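Local coordinates for protein VirX1 (Cyanophage Syn10, PDB 6QGM) that iodinates diverse substrates as a marine viral halogenase and is probably flavin-dependent, at residues B[4-10]-B[219-225]; B[12-17]-B[33-37]; B[193-198]-B[231-237]; B[20-25]-B[180-186]. One frame throughout, in Å; residues are numbered along the deposited sequence.

Interaction 1 (B[4-10]-B[219-225]); sequences IESVAIV and ADLYIDC
Ile223, Asp220 and Ala8 lose the most surface here, in a contact that buries 628 Å². Strands 6-10 and 221-224 run parallel, their axes 4.7 Å apart at closest approach and inclined by 21°. The register pairs Val7 with Leu221, Ala8 with Tyr222, Ile9 with Ile223 and Val10 with Asp224, at CA-CA distances of 4.6 to 5.4 Å. Ala8 bonds through both backbone polar atoms: Ala8 N to Leu221 O (3.0 Å) and Ile223 N to Ala8 O (2.9 Å). Val10 N to Ile223 O (2.9 Å) and Cys225 N to Val10 O (2.7 Å) follow. With strand 31-36 flanking 6-10, the pair lies in the middle, parallel part of the mixed sheet of a Rossmann-type fold. Ile223 (chi1 m, chi2 t) shares a face with Val7, Leu221 and Ile9; its CD1 is 3.4 Å from Val7 CG1 and 3.9 Å from Ile9 CG1, and helix 14-26 packs on it. On the other face Ala8 CB meets Ala219 CB at 3.5 Å and Tyr222 CD2 at 3.9 Å. At the strand entrance Asp220, chi1 m, turns OD2 to Glu5 N (2.8 Å) and Ser6 N (3.2 Å), while Asp220 N bonds Ser6 O (3.2 Å) and Ser6 OG (3.3 Å).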
loop_
_atom_site.group_PDB
_atom_site.type_symbol
_atom_site.label_atom_id
_atom_site.label_comp_id
_atom_site.label_asym_id
_atom_site.label_seq_id
_atom_site.Cartn_x
_atom_site.Cartn_y
_atom_site.Cartn_z
ATOM N N ILE B 4 35.848 0.173 -0.734
ATOM C CA ILE B 4 36.172 -0.107 -2.164
ATOM C C ILE B 4 37.140 0.977 -2.659
ATOM O O ILE B 4 36.665 2.123 -2.891
ATOM C CB ILE B 4 34.892 -0.132 -3.023
ATOM C CG1 ILE B 4 33.859 -1.124 -2.493
ATOM C CG2 ILE B 4 35.235 -0.410 -4.482
ATOM C CD1 ILE B 4 32.448 -0.862 -2.955
ATOM N N GLU B 5 38.432 0.654 -2.799
ATOM C CA GLU B 5 39.453 1.595 -3.331
ATOM C C GLU B 5 39.786 1.214 -4.777
ATOM O O GLU B 5 40.033 2.121 -5.592
ATOM C CB GLU B 5 40.707 1.607 -2.464
ATOM C CG GLU B 5 40.450 2.074 -1.040
ATOM C CD GLU B 5 41.716 2.304 -0.224
ATOM O OE1 GLU B 5 42.633 1.452 -0.322
ATOM O OE2 GLU B 5 41.792 3.325 0.522
ATOM N N SER B 6 39.818 -0.080 -5.084
ATOM C CA SER B 6 40.163 -0.584 -6.433
ATOM C C SER B 6 39.040 -1.476 -6.947
ATOM O O SER B 6 38.392 -2.156 -6.137
ATOM C CB SER B 6 41.470 -1.313 -6.430
ATOM O OG SER B 6 41.353 -2.530 -5.727
ATOM N N VAL B 7 38.853 -1.471 -8.263
ATOM C CA VAL B 7 37.767 -2.214 -8.958
ATOM C C VAL B 7 38.381 -2.960 -10.150
ATOM O O VAL B 7 39.186 -2.356 -10.877
ATOM C CB VAL B 7 36.636 -1.248 -9.357
ATOM C CG1 VAL B 7 35.640 -1.891 -10.308
ATOM C CG2 VAL B 7 35.921 -0.694 -8.131
ATOM N N ALA B 8 38.039 -4.239 -10.301
ATOM C CA ALA B 8 38.373 -5.087 -11.465
ATOM C C ALA B 8 37.081 -5.430 -12.217
ATOM O O ALA B 8 36.257 -6.188 -11.673
ATOM C CB ALA B 8 39.091 -6.329 -11.011
ATOM N N ILE B 9 36.902 -4.863 -13.411
ATOM C CA ILE B 9 35.755 -5.176 -14.311
ATOM C C ILE B 9 36.187 -6.321 -15.236
ATOM O O ILE B 9 37.189 -6.156 -15.940
ATOM C CB ILE B 9 35.319 -3.924 -15.090
ATOM C CG1 ILE B 9 34.917 -2.791 -14.140
ATOM C CG2 ILE B 9 34.190 -4.260 -16.047
ATOM C CD1 ILE B 9 35.135 -1.394 -14.694
ATOM N N VAL B 10 35.476 -7.449 -15.216
ATOM C CA VAL B 10 35.730 -8.572 -16.157
ATOM C C VAL B 10 34.687 -8.491 -17.272
ATOM O O VAL B 10 33.471 -8.533 -16.957
ATOM C CB VAL B 10 35.701 -9.936 -15.446
ATOM C CG1 VAL B 10 36.025 -11.090 -16.389
ATOM C CG2 VAL B 10 36.638 -9.947 -14.240
ATOM N N ALA B 219 41.580 -7.003 -6.366
ATOM C CA ALA B 219 40.663 -5.848 -6.345
ATOM C C ALA B 219 39.784 -5.958 -5.100
ATOM O O ALA B 219 39.611 -7.092 -4.610
ATOM C CB ALA B 219 39.835 -5.812 -7.607
ATOM N N ASP B 220 39.285 -4.823 -4.598
ATOM C CA ASP B 220 38.357 -4.767 -3.436
ATOM C C ASP B 220 36.970 -5.207 -3.913
ATOM O O ASP B 220 36.256 -5.866 -3.147
ATOM C CB ASP B 220 38.308 -3.372 -2.809
ATOM C CG ASP B 220 39.614 -2.897 -2.184
ATOM O OD1 ASP B 220 40.362 -3.734 -1.625
ATOM O OD2 ASP B 220 39.869 -1.678 -2.257
ATOM N N LEU B 221 36.621 -4.864 -5.150
ATOM C CA LEU B 221 35.316 -5.194 -5.782
ATOM C C LEU B 221 35.558 -5.698 -7.205
ATOM O O LEU B 221 36.296 -5.039 -7.955
ATOM C CB LEU B 221 34.424 -3.952 -5.819
ATOM C CG LEU B 221 33.020 -4.208 -6.362
ATOM C CD1 LEU B 221 32.198 -5.003 -5.353
ATOM C CD2 LEU B 221 32.334 -2.900 -6.746
ATOM N N TYR B 222 34.923 -6.812 -7.551
ATOM C CA TYR B 222 34.961 -7.444 -8.889
ATOM C C TYR B 222 33.597 -7.228 -9.546
ATOM O O TYR B 222 32.570 -7.488 -8.910
ATOM C CB TYR B 222 35.332 -8.917 -8.739
ATOM C CG TYR B 222 36.707 -9.131 -8.171
ATOM C CD1 TYR B 222 36.931 -9.082 -6.800
ATOM C CD2 TYR B 222 37.787 -9.363 -9.006
ATOM C CE1 TYR B 222 38.201 -9.269 -6.274
ATOM C CE2 TYR B 222 39.061 -9.558 -8.495
ATOM C CZ TYR B 222 39.267 -9.519 -7.127
ATOM O OH TYR B 222 40.520 -9.701 -6.621
ATOM N N ILE B 223 33.590 -6.727 -10.776
ATOM C CA ILE B 223 32.337 -6.430 -11.522
ATOM C C ILE B 223 32.248 -7.415 -12.679
ATOM O O ILE B 223 33.208 -7.494 -13.480
ATOM C CB ILE B 223 32.294 -4.954 -11.976
ATOM C CG1 ILE B 223 32.475 -4.008 -10.779
ATOM C CG2 ILE B 223 30.995 -4.661 -12.723
ATOM C CD1 ILE B 223 32.385 -2.557 -11.119
ATOM N N ASP B 224 31.156 -8.167 -12.730
ATOM C CA ASP B 224 30.939 -9.203 -13.765
ATOM C C ASP B 224 30.205 -8.568 -14.948
ATOM O O ASP B 224 28.989 -8.362 -14.848
ATOM C CB ASP B 224 30.164 -10.391 -13.199
ATOM C CG ASP B 224 30.038 -11.530 -14.187
ATOM O OD1 ASP B 224 30.230 -11.280 -15.408
ATOM O OD2 ASP B 224 29.749 -12.656 -13.730
ATOM N N CYS B 225 30.937 -8.281 -16.025
ATOM C CA CYS B 225 30.389 -7.797 -17.316
ATOM C C CYS B 225 30.639 -8.864 -18.399
ATOM O O CYS B 225 30.874 -8.485 -19.564
ATOM C CB CYS B 225 31.015 -6.456 -17.686
ATOM S SG CYS B 225 30.514 -5.101 -16.582
#

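Interaction 2 (B[12-17]-B[33-37]); sequences GGSSGW and ALIED
Residues 33-36 are extended, whereas in 12-17 the loop residues Gly12 (phi/psi -131/45) and Gly13, the N-cap, lead into the first turn of helix 14-26; Trp17 N bonds Gly13 O at 3.3 Å. The closest backbone pairing is Gly12 with Glu36, 5.1 Å between CA atoms. Glycine allows this approach: an ideal CB on Gly12 would lie 2.3 Å from Glu36 OE1. One on Gly16 would be tight against Leu34 CD1 (3.4 Å) and, within its own segment, would clash with Gly12 CA (2.9 Å). Gly11, Gly13 and Gly16 fit the GxGxxG pattern of a Rossmann-type beta-alpha-beta unit, here strand 6-10, helix 14-26 and strand 31-36, consistent with dinucleotide binding in this halogenase family. Glu36, ending the second strand, stands where such folds commonly carry an acidic residue. Leu34 (chi1 t, chi2 143°) points toward the helix start, its CD1 3.8 Å from the centroid of Trp17's six-membered ring and 10° off the normal, a CH-pi contact; CD1 also reaches Gly16 O at 3.3 Å, and Leu34 CD2 lies 3.9 Å from Gly12 CA. Trp17, chi1 m, offers NE1 at its ring edge to Glu36 OE1 (3.3 Å, 145° at the hydrogen). His188 meets the Trp17 ring edge-to-face and bonds Glu36 OE2 weakly.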
loop_
_atom_site.group_PDB
_atom_site.type_symbol
_atom_site.label_atom_id
_atom_site.label_comp_id
_atom_site.label_asym_id
_atom_site.label_seq_id
_atom_site.Cartn_x
_atom_site.Cartn_y
_atom_site.Cartn_z
ATOM N N GLY B 12 34.575 -6.734 -21.642
ATOM C CA GLY B 12 34.834 -5.474 -22.360
ATOM C C GLY B 12 33.868 -5.236 -23.508
ATOM O O GLY B 12 34.345 -4.856 -24.600
ATOM N N GLY B 13 32.567 -5.446 -23.295
ATOM C CA GLY B 13 31.539 -5.058 -24.277
ATOM C C GLY B 13 31.109 -3.637 -24.016
ATOM O O GLY B 13 31.909 -2.881 -23.390
ATOM N N SER B 14 29.875 -3.289 -24.386
ATOM C CA SER B 14 29.197 -2.058 -23.888
ATOM C C SER B 14 29.267 -2.040 -22.357
ATOM O O SER B 14 29.842 -1.094 -21.815
ATOM C CB SER B 14 27.766 -1.939 -24.378
ATOM O OG SER B 14 27.138 -3.219 -24.465
ATOM N N SER B 15 28.752 -3.078 -21.695
ATOM C CA SER B 15 28.634 -3.181 -20.219
ATOM C C SER B 15 29.978 -2.895 -19.549
ATOM O O SER B 15 30.009 -2.104 -18.591
ATOM C CB SER B 15 28.071 -4.513 -19.808
ATOM O OG SER B 15 26.646 -4.517 -19.897
ATOM N N GLY B 16 31.054 -3.513 -20.028
ATOM C CA GLY B 16 32.387 -3.370 -19.434
ATOM C C GLY B 16 32.844 -1.931 -19.486
ATOM O O GLY B 16 33.228 -1.382 -18.436
ATOM N N TRP B 17 32.797 -1.328 -20.674
ATOM C CA TRP B 17 33.345 0.026 -20.925
ATOM C C TRP B 17 32.387 1.100 -20.411
ATOM O O TRP B 17 32.874 2.158 -19.987
ATOM C CB TRP B 17 33.659 0.175 -22.405
ATOM C CG TRP B 17 34.841 -0.652 -22.786
ATOM C CD1 TRP B 17 34.879 -1.703 -23.644
ATOM C CD2 TRP B 17 36.164 -0.512 -22.254
ATOM N NE1 TRP B 17 36.148 -2.203 -23.713
ATOM C CE2 TRP B 17 36.955 -1.502 -22.862
ATOM C CE3 TRP B 17 36.756 0.360 -21.331
ATOM C CZ2 TRP B 17 38.305 -1.652 -22.565
ATOM C CZ3 TRP B 17 38.094 0.215 -21.044
ATOM C CH2 TRP B 17 38.854 -0.780 -21.652
ATOM N N ALA B 33 40.651 -1.311 -13.165
ATOM C CA ALA B 33 41.200 -2.167 -14.240
ATOM C C ALA B 33 40.035 -2.849 -14.956
ATOM O O ALA B 33 39.013 -3.152 -14.281
ATOM C CB ALA B 33 42.165 -3.166 -13.670
ATOM N N LEU B 34 40.154 -3.032 -16.278
ATOM C CA LEU B 34 39.191 -3.827 -17.085
ATOM C C LEU B 34 39.923 -4.978 -17.774
ATOM O O LEU B 34 40.855 -4.707 -18.556
ATOM C CB LEU B 34 38.483 -2.943 -18.112
ATOM C CG LEU B 34 37.302 -3.620 -18.808
ATOM C CD1 LEU B 34 36.175 -2.644 -19.047
ATOM C CD2 LEU B 34 37.728 -4.297 -20.102
ATOM N N ILE B 35 39.484 -6.207 -17.486
ATOM C CA ILE B 35 40.036 -7.471 -18.049
ATOM C C ILE B 35 39.146 -7.882 -19.221
ATOM O O ILE B 35 37.926 -8.084 -19.014
ATOM C CB ILE B 35 40.110 -8.552 -16.956
ATOM C CG1 ILE B 35 41.080 -8.151 -15.838
ATOM C CG2 ILE B 35 40.460 -9.898 -17.553
ATOM C CD1 ILE B 35 40.700 -8.676 -14.483
ATOM N N GLU B 36 39.749 -7.987 -20.403
ATOM C CA GLU B 36 39.059 -8.264 -21.686
ATOM C C GLU B 36 39.867 -9.363 -22.377
ATOM O O GLU B 36 41.104 -9.293 -22.313
ATOM C CB GLU B 36 38.931 -6.934 -22.432
ATOM C CG GLU B 36 38.740 -7.033 -23.932
ATOM C CD GLU B 36 38.803 -5.672 -24.610
ATOM O OE1 GLU B 36 37.846 -4.901 -24.458
ATOM O OE2 GLU B 36 39.824 -5.367 -25.289
ATOM N N ASP B 37 39.202 -10.386 -22.923
ATOM C CA ASP B 37 39.831 -11.522 -23.650
ATOM C C ASP B 37 39.989 -11.111 -25.111
ATOM O O ASP B 37 38.990 -10.943 -25.810
ATOM C CB ASP B 37 38.987 -12.789 -23.528
ATOM C CG ASP B 37 39.628 -14.043 -24.103
ATOM O OD1 ASP B 37 40.363 -13.924 -25.120
ATOM O OD2 ASP B 37 39.383 -15.136 -23.519
#

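Interaction 3 (B[193-198]-B[231-237]); sequences VTGYQK and LLLGEFM
Two irregular elements meet here: helix 231-236 makes a pi-type turn, with Phe236 N bonded to Leu231 O and Met237 N to Leu232 O, each at 2.9 Å, and strand 193-198 carries a classic beta bulge, Thr194 and Gly195 both facing Ile210. The contact lays this short helix against the sheet of the Rossmann-type fold, towards the antiparallel strands that flank its parallel part. The helix and strand axes pass 10.6 Å apart at -68°, and 348 Å² is buried. Phe236 (chi1 m, chi2 -10°) contributes 114 Å² of this. Over one face of its ring sits Tyr196 (chi1 p), whose CD1 is 3.2 Å from Phe236 CG; the ring centroids are 4.7 Å apart with planes at 43°, so the pair is oblique. Val193, chi1 t, approaches the edge of the same ring, with CG1 3.7 Å from Phe236 CE2, and also touches Leu231 CD2 at 3.8 Å from CG1. Helix residues Leu232 and Leu233 are tied by their backbone nitrogens to Asp224 OD2. At the far end Lys198 bends its side chain towards Phe236 and Met237, where its NZ lies 3.8 Å from Met237 SD and hydrogen-bonds Phe236 O at 3.2 Å.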
loop_
_atom_site.group_PDB
_atom_site.type_symbol
_atom_site.label_atom_id
_atom_site.label_comp_id
_atom_site.label_asym_id
_atom_site.label_seq_id
_atom_site.Cartn_x
_atom_site.Cartn_y
_atom_site.Cartn_z
ATOM N N VAL B 193 40.062 -14.768 -17.900
ATOM C CA VAL B 193 39.797 -15.190 -16.492
ATOM C C VAL B 193 39.507 -16.693 -16.497
ATOM O O VAL B 193 38.494 -17.077 -17.112
ATOM C CB VAL B 193 38.619 -14.417 -15.879
ATOM C CG1 VAL B 193 38.263 -14.950 -14.500
ATOM C CG2 VAL B 193 38.927 -12.930 -15.839
ATOM N N THR B 194 40.362 -17.499 -15.854
ATOM C CA THR B 194 40.300 -18.986 -15.877
ATOM C C THR B 194 39.774 -19.528 -14.545
ATOM O O THR B 194 39.131 -20.588 -14.579
ATOM C CB THR B 194 41.655 -19.608 -16.237
ATOM O OG1 THR B 194 42.622 -19.347 -15.216
ATOM C CG2 THR B 194 42.168 -19.110 -17.571
ATOM N N GLY B 195 40.033 -18.842 -13.428
ATOM C CA GLY B 195 39.669 -19.327 -12.083
ATOM C C GLY B 195 39.680 -18.222 -11.038
ATOM O O GLY B 195 39.768 -17.019 -11.409
ATOM N N TYR B 196 39.611 -18.616 -9.764
ATOM C CA TYR B 196 39.507 -17.696 -8.599
ATOM C C TYR B 196 39.969 -18.406 -7.332
ATOM O O TYR B 196 40.024 -19.603 -7.324
ATOM C CB TYR B 196 38.057 -17.257 -8.396
ATOM C CG TYR B 196 37.152 -18.378 -7.960
ATOM C CD1 TYR B 196 36.495 -19.152 -8.898
ATOM C CD2 TYR B 196 36.933 -18.660 -6.626
ATOM C CE1 TYR B 196 35.640 -20.180 -8.536
ATOM C CE2 TYR B 196 36.117 -19.720 -6.250
ATOM C CZ TYR B 196 35.441 -20.456 -7.204
ATOM O OH TYR B 196 34.610 -21.469 -6.856
ATOM N N GLN B 197 40.241 -17.646 -6.278
ATOM C CA GLN B 197 40.598 -18.130 -4.914
ATOM C C GLN B 197 39.728 -17.333 -3.932
ATOM O O GLN B 197 39.833 -16.106 -3.925
ATOM C CB GLN B 197 42.094 -17.879 -4.706
ATOM C CG GLN B 197 42.583 -18.031 -3.268
ATOM C CD GLN B 197 42.417 -19.426 -2.750
ATOM O OE1 GLN B 197 42.570 -20.383 -3.493
ATOM N NE2 GLN B 197 42.123 -19.543 -1.462
ATOM N N LYS B 198 38.951 -18.031 -3.115
ATOM C CA LYS B 198 38.132 -17.381 -2.055
ATOM C C LYS B 198 39.066 -17.030 -0.902
ATOM O O LYS B 198 40.216 -17.480 -0.915
ATOM C CB LYS B 198 36.970 -18.287 -1.644
ATOM C CG LYS B 198 36.098 -18.734 -2.801
ATOM C CD LYS B 198 34.599 -18.506 -2.670
ATOM C CE LYS B 198 33.976 -17.859 -3.893
ATOM N NZ LYS B 198 32.603 -18.352 -4.109
ATOM N N LEU B 231 30.230 -15.427 -15.536
ATOM C CA LEU B 231 31.379 -16.219 -15.023
ATOM C C LEU B 231 31.603 -15.954 -13.531
ATOM O O LEU B 231 31.859 -16.909 -12.817
ATOM C CB LEU B 231 32.627 -15.888 -15.841
ATOM C CG LEU B 231 33.845 -16.733 -15.499
ATOM C CD1 LEU B 231 33.590 -18.205 -15.868
ATOM C CD2 LEU B 231 35.110 -16.177 -16.165
ATOM N N LEU B 232 31.541 -14.704 -13.079
ATOM C CA LEU B 232 31.895 -14.319 -11.677
ATOM C C LEU B 232 30.670 -14.473 -10.764
ATOM O O LEU B 232 30.792 -15.116 -9.718
ATOM C CB LEU B 232 32.451 -12.891 -11.648
ATOM C CG LEU B 232 33.970 -12.774 -11.802
ATOM C CD1 LEU B 232 34.491 -13.472 -13.054
ATOM C CD2 LEU B 232 34.387 -11.310 -11.790
ATOM N N LEU B 233 29.523 -13.920 -11.151
ATOM C CA LEU B 233 28.306 -13.908 -10.299
ATOM C C LEU B 233 27.698 -15.311 -10.266
ATOM O O LEU B 233 27.575 -15.895 -9.160
ATOM C CB LEU B 233 27.315 -12.873 -10.842
ATOM C CG LEU B 233 26.008 -12.750 -10.062
ATOM C CD1 LEU B 233 26.276 -12.613 -8.570
ATOM C CD2 LEU B 233 25.177 -11.581 -10.556
ATOM N N GLY B 234 27.340 -15.820 -11.445
ATOM C CA GLY B 234 26.646 -17.113 -11.625
ATOM C C GLY B 234 27.562 -18.299 -11.342
ATOM O O GLY B 234 27.189 -19.102 -10.475
ATOM N N GLU B 235 28.699 -18.414 -12.042
ATOM C CA GLU B 235 29.585 -19.597 -11.960
ATOM C C GLU B 235 30.389 -19.528 -10.657
ATOM O O GLU B 235 30.123 -20.359 -9.772
ATOM C CB GLU B 235 30.480 -19.770 -13.195
ATOM C CG GLU B 235 31.151 -21.154 -13.194
ATOM C CD GLU B 235 32.047 -21.515 -14.364
ATOM O OE1 GLU B 235 31.538 -21.492 -15.491
ATOM O OE2 GLU B 235 33.243 -21.847 -14.146
ATOM N N PHE B 236 31.323 -18.588 -10.526
ATOM C CA PHE B 236 32.317 -18.555 -9.421
ATOM C C PHE B 236 31.617 -18.335 -8.071
ATOM O O PHE B 236 31.968 -19.080 -7.152
ATOM C CB PHE B 236 33.392 -17.489 -9.652
ATOM C CG PHE B 236 34.329 -17.705 -10.817
ATOM C CD1 PHE B 236 34.363 -18.905 -11.515
ATOM C CD2 PHE B 236 35.226 -16.707 -11.177
ATOM C CE1 PHE B 236 35.258 -19.092 -12.559
ATOM C CE2 PHE B 236 36.121 -16.896 -12.221
ATOM C CZ PHE B 236 36.139 -18.091 -12.911
ATOM N N MET B 237 30.705 -17.358 -7.948
ATOM C CA MET B 237 29.994 -17.035 -6.675
ATOM C C MET B 237 28.745 -17.916 -6.542
ATOM O O MET B 237 28.137 -17.937 -5.450
ATOM C CB MET B 237 29.594 -15.557 -6.599
ATOM C CG MET B 237 30.771 -14.592 -6.403
ATOM S SD MET B 237 31.701 -14.780 -4.856
ATOM C CE MET B 237 30.310 -14.851 -3.739
#

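Interaction 4 (B[20-25]-B[180-186])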
loop_
_atom_site.group_PDB
_atom_site.type_symbol
_atom_site.label_atom_id
_atom_site.label_comp_id
_atom_site.label_asym_id
_atom_site.label_seq_id
_atom_site.Cartn_x
_atom_site.Cartn_y
_atom_site.Cartn_z
ATOM N N ALA B 20 33.423 1.023 -16.801
ATOM C CA ALA B 20 34.779 1.617 -16.696
ATOM C C ALA B 20 34.701 3.146 -16.845
ATOM O O ALA B 20 35.276 3.842 -15.995
ATOM C CB ALA B 20 35.709 1.005 -17.719
ATOM N N ALA B 21 34.009 3.644 -17.875
ATOM C CA ALA B 21 33.868 5.087 -18.196
ATOM C C ALA B 21 33.187 5.816 -17.030
ATOM O O ALA B 21 33.783 6.777 -16.507
ATOM C CB ALA B 21 33.093 5.269 -19.473
ATOM N N ALA B 22 31.991 5.359 -16.636
ATOM C CA ALA B 22 31.177 5.921 -15.525
ATOM C C ALA B 22 32.011 6.009 -14.245
ATOM O O ALA B 22 32.110 7.106 -13.682
ATOM C CB ALA B 22 29.947 5.084 -15.304
ATOM N N LEU B 23 32.599 4.892 -13.814
ATOM C CA LEU B 23 33.409 4.814 -12.570
ATOM C C LEU B 23 34.617 5.752 -12.685
ATOM O O LEU B 23 34.869 6.495 -11.720
ATOM C CB LEU B 23 33.830 3.359 -12.325
ATOM C CG LEU B 23 32.710 2.427 -11.833
ATOM C CD1 LEU B 23 33.238 1.033 -11.498
ATOM C CD2 LEU B 23 31.988 2.998 -10.623
ATOM N N SER B 24 35.330 5.738 -13.819
ATOM C CA SER B 24 36.570 6.538 -14.028
ATOM C C SER B 24 36.260 8.045 -13.920
ATOM O O SER B 24 37.106 8.788 -13.388
ATOM C CB SER B 24 37.241 6.198 -15.338
ATOM O OG SER B 24 36.546 6.772 -16.435
ATOM N N LYS B 25 35.081 8.468 -14.385
ATOM C CA LYS B 25 34.668 9.893 -14.471
ATOM C C LYS B 25 33.960 10.316 -13.176
ATOM O O LYS B 25 34.345 11.367 -12.634
ATOM C CB LYS B 25 33.792 10.121 -15.706
ATOM C CG LYS B 25 33.275 11.539 -15.871
ATOM C CD LYS B 25 33.149 11.997 -17.296
ATOM C CE LYS B 25 32.645 13.427 -17.412
ATOM N NZ LYS B 25 31.325 13.610 -16.755
ATOM N N ILE B 180 36.983 8.319 -22.729
ATOM C CA ILE B 180 36.707 8.538 -21.275
ATOM C C ILE B 180 37.578 7.599 -20.426
ATOM O O ILE B 180 38.368 8.130 -19.612
ATOM C CB ILE B 180 35.203 8.409 -20.958
ATOM C CG1 ILE B 180 34.382 9.364 -21.829
ATOM C CG2 ILE B 180 34.940 8.619 -19.475
ATOM C CD1 ILE B 180 32.893 9.382 -21.526
ATOM N N ALA B 181 37.453 6.279 -20.589
ATOM C CA ALA B 181 38.012 5.277 -19.651
ATOM C C ALA B 181 39.546 5.343 -19.649
ATOM O O ALA B 181 40.126 5.611 -18.581
ATOM C CB ALA B 181 37.495 3.893 -19.986
ATOM N N LEU B 182 40.187 5.092 -20.789
ATOM C CA LEU B 182 41.664 5.003 -20.854
ATOM C C LEU B 182 42.275 6.343 -20.451
ATOM O O LEU B 182 43.131 6.385 -19.572
ATOM C CB LEU B 182 42.105 4.565 -22.256
ATOM C CG LEU B 182 41.713 3.151 -22.659
ATOM C CD1 LEU B 182 42.398 2.759 -23.960
ATOM C CD2 LEU B 182 42.049 2.166 -21.553
ATOM N N PRO B 183 41.866 7.485 -21.045
ATOM C CA PRO B 183 42.383 8.781 -20.614
ATOM C C PRO B 183 42.307 9.001 -19.096
ATOM O O PRO B 183 43.245 9.552 -18.558
ATOM C CB PRO B 183 41.487 9.782 -21.366
ATOM C CG PRO B 183 41.077 9.039 -22.620
ATOM C CD PRO B 183 40.914 7.605 -22.165
ATOM N N ASN B 184 41.237 8.541 -18.439
ATOM C CA ASN B 184 41.030 8.659 -16.965
ATOM C C ASN B 184 41.796 7.564 -16.201
ATOM O O ASN B 184 41.590 7.444 -14.990
ATOM C CB ASN B 184 39.547 8.614 -16.594
ATOM C CG ASN B 184 38.788 9.837 -17.058
ATOM O OD1 ASN B 184 39.388 10.880 -17.330
ATOM N ND2 ASN B 184 37.469 9.721 -17.143
ATOM N N GLY B 185 42.657 6.802 -16.873
ATOM C CA GLY B 185 43.635 5.907 -16.230
ATOM C C GLY B 185 43.076 4.527 -15.940
ATOM O O GLY B 185 43.695 3.805 -15.139
ATOM N N VAL B 186 41.960 4.136 -16.560
ATOM C CA VAL B 186 41.485 2.725 -16.478
ATOM C C VAL B 186 42.586 1.852 -17.084
ATOM O O VAL B 186 42.998 2.133 -18.227
ATOM C CB VAL B 186 40.126 2.488 -17.171
ATOM C CG1 VAL B 186 39.720 1.022 -17.138
ATOM C CG2 VAL B 186 39.028 3.327 -16.548
#
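Ile180 opens the approach to helix 14-26 with its CG2, which lies 3.7 Å from Ala21 O, 3.8 Å from Ala21 CB and 3.9 Å from Ser24 OG. Next comes Ala181, the residue of closest backbone approach: its CA is 4.4 Å from that of Ala21, a close spacing to which the small side chains of both alanines are suited, and Ala181 CB rests 4.1 Å from both Ala20 CB and Ala21 N. Leu182 then starts a type I turn that runs to Gly185 and bends the chain away from helix 169-181. This is a Schellman motif, evidenced by Val186 N to Ala181 O (3.1 Å) and Gly185 N to Leu182 O (2.8 Å), with Gly185 at positive phi as the C-prime residue. It carries the chain from helix 169-181 into strand 187-198, a neighbour of strand 31-36 in the Rossmann-type sheet. Within the turn Asn184 reaches back, its ND2 donating to Ser24 OG at 3.2 Å and 166°; that hydroxyl in turn donates to Ala21 O at 2.8 Å, one turn back in its own helix. Val186, chi1 t, packs back on helix 14-26, with CG2 3.6 Å from Ser24 CB and 3.8 Å from Ala20 O, and CG1 4.1 Å from Ala20 CB.

How the interactions relate
Interactions 1, 2 and 4 are buried, interaction 3 only partly so. Strand 6-10, in interaction 1, is central: its Ile9 bonds strand 31-36 of interaction 2 through Ile9 O to Ile35 N (2.8 Å) and Ile9 N to Ala33 O (2.9 Å). Interactions 2 and 4 share helix 14-26, which packs on the face bearing Ile9 and Ile223; interaction 3 lies on the face of Val10, whose CG1 is 3.5 Å from Val193 CG2. Chemistry follows place: backbone bonds pair the strands in interaction 1, glycines and a tryptophan fit helix to strand in interaction 2, alanines bring the helices close in interaction 4, and interaction 3 relies on aromatic rings and a lysine.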